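Local coordinates for protein sialidase B (Streptococcus pneumoniae serotype 4, PDB 4XJW) that cleaves terminal sialic acids from oligosaccharides, glycoproteins and glycolipids, acting as an intramolecular trans-sialidase, at residues 22-25 with 26-29; 307-310 with 311-314. The protein carries 1 engineered substitution. All coordinates share one frame; numbering follows the deposited sequence.

In the fold
The two contacts are local turns in different domains, their centres about 56 Å apart, on opposite sides of the centre of the chain, and they share no strand or helix. Interaction 1 follows the short helix 20-23 in the lectin-like N-terminal domain. It is a surface contact: leucines face the sheets, while a salt bridge and a weak lysine-to-carbonyl bond form its polar side. Interaction 2 follows strand 301-308 in the catalytic beta-propeller domain and is partly buried, with Asn314 near the presumed proton acceptor Asp232. Residues 307-314 include no charged side chain; a type II turn, one backbone hydrogen bond between the segments and apolar side-chain packing define it instead.

Interaction 1 of 2, residues 22-25 with 26-29; sequences LLLD and KLSG
Leu23 O accepts from Lys26 N and, weakly, from Leu27 N at the turn after the short helix 20-23. Lys26 N lies 3.0 Å from Leu23 O, but its approach is imperfect: the donor stands 51° above the carbonyl plane, and the N-H...O angle is 137°. The i+4 bond from Leu27 N to Leu23 O is longer, 3.2 Å, and weak.

On the tightly packed apolar side, methyls of Leu24 and Leu27 meet. Leu27 sends CD1 to within 4.1 Å of Leu24 CD2, the two side chains crossing at a slant, and its methine CG lies 4.4 Å from the methyl CD1 of Leu23.

The other side is polar and more open to solvent, with Asp25 exposed and Lys26 partly so. Asp25 and Lys26, although adjacent in sequence, run alongside each other in the same direction. Lys26 has chi1 at -28°, well away from a staggered value, and its chain bends at each later torsion, folding back so that NZ reaches Asp25 OD1 at 3.0 Å on the syn side of the carboxylate. This salt bridge is joined by a weak bond from Lys26 NZ to Leu22 O at 3.3 Å; the ammonium group thus links the carboxylate to the helix backbone. A water bridges Leu24 O, at 3.1 Å, and Leu27 O. Ser28 OG donates to Lys26 O at 2.9 Å, from above the carbonyl plane.

In the fold, Leu23 touches Phe50 of strand 46-53 in one sheet and both Phe5 and Leu172, of strands 5-13 and 166-173, in the other. Leu27 likewise meets Leu52 and Leu172, while Asn174 bonds Lys26 O and Ser28 N. The turn therefore lies against both sheets of the N-terminal domain, with Leu23 and Leu27 each contacting both, before the chain enters strand 32-39.

Interaction 2 of 2, residues 307-310 with 311-314; sequences VMPA and GIGN
Pro309 and Ile312 meet at the two ends of a type II beta turn, through backbone and side chain alike. Ile312 N donates to Pro309 O at 2.9 Å, tilted 29° from the carbonyl plane, and this bond closes the turn. On the apolar side Pro309 CD packs 3.9 Å from Ile312 CB, the proline ring and the isoleucine branches crossing at a slant. Ile312 CG1, set beside its own backbone N by chi1 of -58°, lies 3.5 Å from Ala310 O.

Met308 builds the other half of the first shell. Its CB is 3.3 Å from Ile312 O, and a bend at chi2 carries the thioether along the departing chain. There SD passes 3.9 Å from Gly313 CA and 4.1 Å from Ile312 CG2, before CE comes up to Asn314 N at 4.2 Å.

Ala310 and Gly311 fill the central turn positions. Gly311 takes the left-handed conformation (phi 74°) of the third position of a type II turn.

A second shell holds this shape. Asn316 donates through ND2 to Gly311 O and accepts at OD1 from Gly313 N, so a single carboxamide spans the outgoing chain. Backbone bonds join Val307 to Tyr420 and Met308 to Ser286, keeping the strand end within the sheet between 286-294 and 420-426; Ala310 and Gly311 make backbone bonds to Phe407 and Ser284 in neighbouring loops.

The side chain of Asn314 lies about 6 Å from that of Asp232, the probable proton acceptor, and Met308 touches the adjoining Ser233. Side-chain packing across the turn is apolar, its one hydrogen bond between the segments runs backbone to backbone, and 307-314 holds no charged side chain; this implies a shape that depends on turn geometry and close packing.

Interaction 1 of 2, residues 22-25 with 26-29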
ATOM      1  N   LEU A  22      24.339  22.201  28.855  1.00 30.15           N
ATOM      2  CA  LEU A  22      23.224  22.985  28.336  1.00 32.90           C
ATOM      3  C   LEU A  22      21.865  22.368  28.659  1.00 28.09           C
ATOM      4  O   LEU A  22      20.825  22.980  28.414  1.00 33.29           O
ATOM      5  CB  LEU A  22      23.372  23.148  26.825  1.00 30.28           C
ATOM      6  CG  LEU A  22      24.597  23.941  26.388  1.00 35.34           C
ATOM      7  CD1 LEU A  22      24.805  23.830  24.882  1.00 34.95           C
ATOM      8  CD2 LEU A  22      24.449  25.392  26.817  1.00 34.28           C
ATOM      9  N   LEU A  23      21.871  21.161  29.216  1.00 29.11           N
ATOM     10  CA  LEU A  23      20.649  20.366  29.266  1.00 23.52           C
ATOM     11  C   LEU A  23      20.367  19.688  30.613  1.00 22.15           C
ATOM     12  O   LEU A  23      19.243  19.730  31.106  1.00 23.17           O
ATOM     13  CB  LEU A  23      20.674  19.336  28.122  1.00 25.08           C
ATOM     14  CG  LEU A  23      19.440  18.483  27.831  1.00 26.70           C
ATOM     15  CD1 LEU A  23      18.187  19.333  27.876  1.00 30.73           C
ATOM     16  CD2 LEU A  23      19.581  17.810  26.475  1.00 32.10           C
ATOM     17  N   LEU A  24      21.381  19.079  31.223  1.00 25.97           N
ATOM     18  CA  LEU A  24      21.139  18.200  32.370  1.00 22.90           C
ATOM     19  C   LEU A  24      20.523  18.851  33.616  1.00 29.32           C
ATOM     20  O   LEU A  24      19.689  18.242  34.292  1.00 27.65           O
ATOM     21  CB  LEU A  24      22.400  17.412  32.733  1.00 25.96           C
ATOM     22  CG  LEU A  24      22.814  16.435  31.641  1.00 22.74           C
ATOM     23  CD1 LEU A  24      24.092  15.727  32.019  1.00 29.07           C
ATOM     24  CD2 LEU A  24      21.703  15.438  31.385  1.00 23.38           C
ATOM     25  N   ASP A  25      20.923  20.078  33.924  1.00 29.93           N
ATOM     26  CA  ASP A  25      20.341  20.770  35.071  1.00 31.65           C
ATOM     27  C   ASP A  25      18.901  21.221  34.800  1.00 31.40           C
ATOM     28  O   ASP A  25      18.125  21.461  35.730  1.00 32.36           O
ATOM     29  CB  ASP A  25      21.218  21.947  35.505  1.00 31.45           C
ATOM     30  CG  ASP A  25      22.004  22.555  34.354  1.00 43.28           C
ATOM     31  OD1 ASP A  25      21.476  22.613  33.217  1.00 37.82           O
ATOM     32  OD2 ASP A  25      23.159  22.981  34.588  1.00 46.05           O
ATOM     33  N   LYS A  26      18.547  21.315  33.522  1.00 31.07           N
ATOM     34  CA  LYS A  26      17.226  21.787  33.120  1.00 31.37           C
ATOM     35  C   LYS A  26      16.193  20.665  33.113  1.00 28.32           C
ATOM     36  O   LYS A  26      14.993  20.926  33.186  1.00 29.13           O
ATOM     37  CB  LYS A  26      17.290  22.401  31.721  1.00 29.70           C
ATOM     38  CG  LYS A  26      18.638  23.007  31.352  1.00 37.87           C
ATOM     39  CD  LYS A  26      18.882  24.307  32.100  1.00 37.86           C
ATOM     40  CE  LYS A  26      19.740  25.273  31.280  1.00 41.17           C
ATOM     41  NZ  LYS A  26      21.168  24.843  31.175  1.00 36.62           N
ATOM     42  N   LEU A  27      16.655  19.421  32.988  1.00 22.00           N
ATOM     43  CA  LEU A  27      15.735  18.290  32.949  1.00 19.01           C
ATOM     44  C   LEU A  27      14.990  18.179  34.268  1.00 26.95           C
ATOM     45  O   LEU A  27      15.608  18.069  35.325  1.00 28.84           O
ATOM     46  CB  LEU A  27      16.464  16.981  32.612  1.00 21.39           C
ATOM     47  CG  LEU A  27      16.726  16.816  31.115  1.00 26.65           C
ATOM     48  CD1 LEU A  27      17.644  15.641  30.830  1.00 25.39           C
ATOM     49  CD2 LEU A  27      15.417  16.677  30.344  1.00 24.00           C
ATOM     50  N   SER A  28      13.663  18.211  34.197  1.00 21.87           N
ATOM     51  CA  SER A  28      12.830  18.326  35.385  1.00 18.93           C
ATOM     52  C   SER A  28      11.487  17.634  35.197  1.00 17.41           C
ATOM     53  O   SER A  28      10.845  17.792  34.158  1.00 17.38           O
ATOM     54  CB  SER A  28      12.604  19.806  35.699  1.00 20.21           C
ATOM     55  OG  SER A  28      13.833  20.481  35.841  1.00 28.94           O
ATOM     56  N   GLY A  29      11.054  16.885  36.207  1.00 17.46           N
ATOM     57  CA  GLY A  29       9.774  16.218  36.132  1.00 16.48           C
ATOM     58  C   GLY A  29       9.915  14.954  35.311  1.00 17.46           C
ATOM     59  O   GLY A  29      10.995  14.659  34.779  1.00 18.14           O
TER
HETATM   60  O   HOH W   1      17.751  18.475  36.697  1.00 22.45           O

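Interaction 2 of 2, residues 307-310 with 311-314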
ATOM      1  N   VAL A 307     -12.397 -10.012  -6.732  1.00 11.43           N
ATOM      2  CA  VAL A 307     -13.343 -10.219  -5.631  1.00 11.00           C
ATOM      3  C   VAL A 307     -13.101 -11.579  -5.012  1.00 12.89           C
ATOM      4  O   VAL A 307     -13.007 -12.582  -5.724  1.00 13.35           O
ATOM      5  CB  VAL A 307     -14.799 -10.164  -6.107  1.00 19.03           C
ATOM      6  CG1 VAL A 307     -15.740 -10.120  -4.901  1.00 16.31           C
ATOM      7  CG2 VAL A 307     -15.006  -8.958  -6.977  1.00 18.30           C
ATOM      8  N   MET A 308     -13.015 -11.601  -3.686  1.00 11.49           N
ATOM      9  CA  MET A 308     -12.809 -12.826  -2.913  1.00 11.93           C
ATOM     10  C   MET A 308     -13.994 -13.110  -2.002  1.00 14.95           C
ATOM     11  O   MET A 308     -14.370 -12.275  -1.177  1.00 12.74           O
ATOM     12  CB  MET A 308     -11.561 -12.688  -2.052  1.00 15.04           C
ATOM     13  CG  MET A 308     -10.284 -12.453  -2.832  1.00 15.81           C
ATOM     14  SD  MET A 308      -9.782 -13.917  -3.758  1.00 18.74           S
ATOM     15  CE  MET A 308      -8.342 -13.278  -4.614  1.00 23.63           C
ATOM     16  N   PRO A 309     -14.591 -14.301  -2.133  1.00 14.63           N
ATOM     17  CA  PRO A 309     -15.621 -14.727  -1.186  1.00 13.75           C
ATOM     18  C   PRO A 309     -15.056 -14.865   0.227  1.00 12.67           C
ATOM     19  O   PRO A 309     -13.835 -14.875   0.427  1.00 13.22           O
ATOM     20  CB  PRO A 309     -16.028 -16.109  -1.714  1.00 13.85           C
ATOM     21  CG  PRO A 309     -15.654 -16.090  -3.175  1.00 18.91           C
ATOM     22  CD  PRO A 309     -14.373 -15.300  -3.191  1.00 16.86           C
ATOM     23  N   ALA A 310     -15.951 -14.970   1.204  1.00 13.49           N
ATOM     24  CA  ALA A 310     -15.549 -15.081   2.601  1.00 13.64           C
ATOM     25  C   ALA A 310     -14.459 -16.127   2.816  1.00 12.69           C
ATOM     26  O   ALA A 310     -14.595 -17.273   2.405  1.00 14.64           O
ATOM     27  CB  ALA A 310     -16.744 -15.376   3.477  1.00 16.06           C
ATOM     28  N   GLY A 311     -13.375 -15.702   3.451  1.00 12.76           N
ATOM     29  CA  GLY A 311     -12.290 -16.588   3.823  1.00 15.17           C
ATOM     30  C   GLY A 311     -11.416 -17.043   2.672  1.00 17.02           C
ATOM     31  O   GLY A 311     -10.600 -17.943   2.844  1.00 17.19           O
ATOM     32  N   ILE A 312     -11.571 -16.423   1.507  1.00 12.55           N
ATOM     33  CA  ILE A 312     -10.827 -16.831   0.313  1.00 13.09           C
ATOM     34  C   ILE A 312      -9.737 -15.819  -0.053  1.00 17.39           C
ATOM     35  O   ILE A 312      -9.923 -14.606   0.112  1.00 15.82           O
ATOM     36  CB  ILE A 312     -11.777 -17.067  -0.888  1.00 14.55           C
ATOM     37  CG1 ILE A 312     -12.828 -18.126  -0.534  1.00 16.62           C
ATOM     38  CG2 ILE A 312     -10.996 -17.453  -2.155  1.00 14.85           C
ATOM     39  CD1 ILE A 312     -12.246 -19.401   0.053  1.00 19.34           C
ATOM     40  N   GLY A 313      -8.591 -16.338  -0.496  1.00 15.89           N
ATOM     41  CA  GLY A 313      -7.508 -15.545  -1.049  1.00 16.26           C
ATOM     42  C   GLY A 313      -6.791 -16.378  -2.101  1.00 20.92           C
ATOM     43  O   GLY A 313      -7.226 -17.494  -2.416  1.00 19.53           O
ATOM     44  N   ASN A 314      -5.693 -15.851  -2.637  1.00 17.20           N
ATOM     45  CA  ASN A 314      -4.945 -16.554  -3.680  1.00 23.96           C
ATOM     46  C   ASN A 314      -4.602 -17.995  -3.319  1.00 24.71           C
ATOM     47  O   ASN A 314      -4.697 -18.895  -4.163  1.00 24.13           O
ATOM     48  CB  ASN A 314      -3.658 -15.798  -4.023  1.00 25.84           C
ATOM     49  CG  ASN A 314      -2.643 -16.676  -4.736  1.00 31.90           C
ATOM     50  OD1 ASN A 314      -1.628 -17.071  -4.158  1.00 36.45           O
ATOM     51  ND2 ASN A 314      -2.930 -17.011  -5.986  1.00 37.00           N
TER